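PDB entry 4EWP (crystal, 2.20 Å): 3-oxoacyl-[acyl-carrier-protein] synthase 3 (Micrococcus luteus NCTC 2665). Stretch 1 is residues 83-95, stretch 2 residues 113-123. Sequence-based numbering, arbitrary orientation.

Stretch 1, residues 83-95: DLDAVIVSTVTFP
Stretch 2 113-123: PAPAYDVSAAC

Two parallel strands, one ending at S90 and the other spanning 116-120, lie side by side with axes 4.6 Å apart at closest and a signed crossing angle of -28°; the register pairs V87 with A116, I88 with Y117, V89 with D118 and S90 with V119.

P113 follows a cis peptide bond and points away. A114 (phi/psi -51/141) turns its methyl toward stretch 1, CB lying 3.6 Å from L84 O. P115 (-59/146, C-gamma endo) has no amide hydrogen, and its ring carbon CD sits 3.1 Å from D85 O, while its carbonyl opens the ladder: V87 N donates to P115 O at 3.0 Å.

A116 (-149/126) shares a face with V87, V89 and D118. Its small CB packs 4.1 Å from V87 CB, and its CA approaches V87 O at 3.3 Å in a CA-H...O contact.

Y117 (-149/156) bonds at both ends of its backbone: its N donates to V87 O at 3.2 Å, and its O receives V89 N at 3.0 Å, almost linearly (172°). Chi1 62° (p) and chi2 99° bring the end of the side chain back to I88 (m, t), with Y117 CZ 3.8 Å from I88 CG1.

D118 (-95/152; chi1 -65°, m) brings OD1 within 3.5 Å of V89 CB; both its carboxylate oxygens are hydrogen-bonded elsewhere in the structure. Its CA approaches V89 O at 3.0 Å.

V119 (-123/143; chi1 154°, t) packs CG2 4.0 Å from I88 CG2 on the face shared with Y117 and S90. Its N donates to V89 O at 2.8 Å; T91 N returns a weak bond to V119 O at 3.4 Å.

Past S120 (-115/102, t), whose OG lies 3.9 Å from V92 CG1, water bridges the stretches: it donates to V119 O (3.0 Å), accepts from A121 N (2.8 Å) and hydrogen-bonds S90 OG (2.8 Å). A122 turns to 51/-140, and C123 points away.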

# COMPACT_ATOMS: atom_id res chain seq x y z
N ASP A 83 13.12 9.67 15.63
CA ASP A 83 13.07 8.41 16.37
C ASP A 83 12.32 7.31 15.62
O ASP A 83 12.43 6.14 15.99
CB ASP A 83 12.46 8.62 17.76
CG ASP A 83 13.33 9.50 18.65
OD1 ASP A 83 14.55 9.25 18.73
OD2 ASP A 83 12.78 10.46 19.25
N LEU A 84 11.57 7.66 14.58
CA LEU A 84 10.80 6.66 13.85
C LEU A 84 11.66 5.83 12.87
O LEU A 84 12.53 6.37 12.21
CB LEU A 84 9.64 7.31 13.09
CG LEU A 84 8.61 8.10 13.90
CD1 LEU A 84 7.75 8.92 12.95
CD2 LEU A 84 7.74 7.19 14.81
N ASP A 85 11.39 4.53 12.78
CA ASP A 85 12.16 3.64 11.93
C ASP A 85 11.33 3.22 10.72
O ASP A 85 11.85 2.54 9.83
CB ASP A 85 12.57 2.37 12.69
CG ASP A 85 13.33 2.67 13.95
OD1 ASP A 85 14.08 3.67 13.97
OD2 ASP A 85 13.17 1.90 14.92
N ALA A 86 10.05 3.58 10.72
CA ALA A 86 9.15 3.27 9.60
C ALA A 86 7.87 4.09 9.68
O ALA A 86 7.42 4.45 10.78
CB ALA A 86 8.82 1.79 9.58
N VAL A 87 7.29 4.38 8.53
CA VAL A 87 6.09 5.20 8.45
C VAL A 87 5.12 4.47 7.54
O VAL A 87 5.42 4.25 6.38
CB VAL A 87 6.38 6.59 7.82
CG1 VAL A 87 5.10 7.36 7.60
CG2 VAL A 87 7.35 7.40 8.68
N ILE A 88 3.97 4.08 8.08
CA ILE A 88 2.97 3.36 7.29
C ILE A 88 1.72 4.21 7.21
O ILE A 88 1.13 4.58 8.24
CB ILE A 88 2.60 1.99 7.91
CG1 ILE A 88 3.85 1.13 8.09
CG2 ILE A 88 1.59 1.27 7.04
CD1 ILE A 88 3.57 -0.21 8.73
N VAL A 89 1.31 4.53 6.00
CA VAL A 89 0.12 5.36 5.82
C VAL A 89 -0.95 4.55 5.12
O VAL A 89 -0.77 4.07 3.99
CB VAL A 89 0.41 6.63 5.02
CG1 VAL A 89 -0.90 7.28 4.60
CG2 VAL A 89 1.30 7.58 5.83
N SER A 90 -2.07 4.37 5.80
CA SER A 90 -3.14 3.58 5.25
C SER A 90 -4.24 4.49 4.73
O SER A 90 -4.94 5.12 5.52
CB SER A 90 -3.65 2.61 6.30
OG SER A 90 -4.87 2.07 5.87
N THR A 91 -4.37 4.57 3.41
CA THR A 91 -5.30 5.50 2.78
C THR A 91 -5.62 5.04 1.36
O THR A 91 -4.80 4.40 0.72
CB THR A 91 -4.68 6.90 2.67
OG1 THR A 91 -5.62 7.80 2.07
CG2 THR A 91 -3.45 6.88 1.79
N VAL A 92 -6.81 5.40 0.87
CA VAL A 92 -7.16 5.13 -0.53
C VAL A 92 -7.58 6.40 -1.24
O VAL A 92 -8.10 6.34 -2.35
CB VAL A 92 -8.33 4.12 -0.66
CG1 VAL A 92 -7.95 2.77 -0.08
CG2 VAL A 92 -9.61 4.67 0.01
N THR A 93 -7.36 7.56 -0.63
CA THR A 93 -7.90 8.79 -1.21
C THR A 93 -6.83 9.79 -1.64
O THR A 93 -7.14 10.86 -2.15
CB THR A 93 -8.94 9.48 -0.28
OG1 THR A 93 -8.46 9.50 1.07
CG2 THR A 93 -10.24 8.72 -0.31
N PHE A 94 -5.56 9.46 -1.43
CA PHE A 94 -4.48 10.31 -1.90
C PHE A 94 -4.48 10.25 -3.43
O PHE A 94 -4.31 9.18 -4.01
CB PHE A 94 -3.15 9.83 -1.31
CG PHE A 94 -1.96 10.73 -1.60
CD1 PHE A 94 -0.83 10.22 -2.23
CD2 PHE A 94 -1.95 12.05 -1.19
CE1 PHE A 94 0.30 11.02 -2.45
CE2 PHE A 94 -0.84 12.86 -1.41
CZ PHE A 94 0.29 12.35 -2.04
N PRO A 95 -4.71 11.40 -4.09
CA PRO A 95 -4.96 11.51 -5.53
C PRO A 95 -3.72 11.47 -6.41
O PRO A 95 -3.61 12.23 -7.37
CB PRO A 95 -5.61 12.90 -5.66
CG PRO A 95 -5.03 13.68 -4.54
CD PRO A 95 -4.85 12.70 -3.40
N PRO A 113 15.65 9.48 7.30
CA PRO A 113 15.31 8.74 6.08
C PRO A 113 14.53 7.45 6.30
O PRO A 113 14.68 6.52 5.49
CB PRO A 113 16.70 8.40 5.52
CG PRO A 113 17.48 8.08 6.77
CD PRO A 113 16.93 9.02 7.86
N ALA A 114 13.68 7.38 7.33
CA ALA A 114 12.87 6.17 7.54
C ALA A 114 12.11 5.73 6.28
O ALA A 114 11.61 6.57 5.51
CB ALA A 114 11.91 6.36 8.70
N PRO A 115 12.03 4.41 6.05
CA PRO A 115 11.21 3.86 4.96
C PRO A 115 9.75 4.28 5.18
O PRO A 115 9.28 4.40 6.31
CB PRO A 115 11.36 2.34 5.14
CG PRO A 115 11.76 2.16 6.60
CD PRO A 115 12.62 3.35 6.90
N ALA A 116 9.04 4.51 4.09
CA ALA A 116 7.72 5.11 4.14
C ALA A 116 6.94 4.55 2.98
O ALA A 116 7.41 4.62 1.84
CB ALA A 116 7.85 6.62 4.00
N TYR A 117 5.76 3.99 3.25
CA TYR A 117 4.90 3.49 2.17
C TYR A 117 3.43 3.61 2.52
O TYR A 117 3.07 3.63 3.70
CB TYR A 117 5.24 2.03 1.83
CG TYR A 117 5.04 1.01 2.95
CD1 TYR A 117 3.89 0.22 3.01
CD2 TYR A 117 6.02 0.80 3.91
CE1 TYR A 117 3.74 -0.73 4.03
CE2 TYR A 117 5.87 -0.14 4.90
CZ TYR A 117 4.74 -0.90 4.96
OH TYR A 117 4.62 -1.83 5.96
N ASP A 118 2.58 3.67 1.50
CA ASP A 118 1.13 3.65 1.69
C ASP A 118 0.65 2.21 1.53
O ASP A 118 1.27 1.43 0.81
CB ASP A 118 0.39 4.50 0.65
CG ASP A 118 0.71 5.99 0.75
OD1 ASP A 118 1.42 6.42 1.70
OD2 ASP A 118 0.23 6.74 -0.13
N VAL A 119 -0.46 1.90 2.20
CA VAL A 119 -1.07 0.58 2.17
C VAL A 119 -2.52 0.73 1.68
O VAL A 119 -3.18 1.72 1.98
CB VAL A 119 -1.09 -0.04 3.58
CG1 VAL A 119 -2.22 -1.03 3.72
CG2 VAL A 119 0.24 -0.70 3.87
N SER A 120 -2.99 -0.23 0.90
CA SER A 120 -4.38 -0.22 0.45
C SER A 120 -5.13 -1.40 1.05
O SER A 120 -5.01 -2.54 0.57
CB SER A 120 -4.47 -0.27 -1.07
OG SER A 120 -5.82 -0.19 -1.51
N ALA A 121 -5.91 -1.11 2.08
CA ALA A 121 -6.73 -2.12 2.75
C ALA A 121 -8.00 -1.48 3.29
O ALA A 121 -8.57 -1.91 4.32
CB ALA A 121 -5.94 -2.80 3.84
N ALA A 122 -8.44 -0.44 2.59
CA ALA A 122 -9.74 0.16 2.85
C ALA A 122 -9.91 0.49 4.33
O ALA A 122 -8.96 0.94 4.99
CB ALA A 122 -10.85 -0.79 2.37
N CYS A 123 -11.12 0.24 4.85
CA CYS A 123 -11.45 0.56 6.24
C CYS A 123 -10.73 -0.36 7.22
O CYS A 123 -10.68 -0.07 8.41
CB CYS A 123 -12.97 0.50 6.49
SG CYS A 123 -13.96 1.48 5.33
O HOH W 1 -5.83 1.36 3.37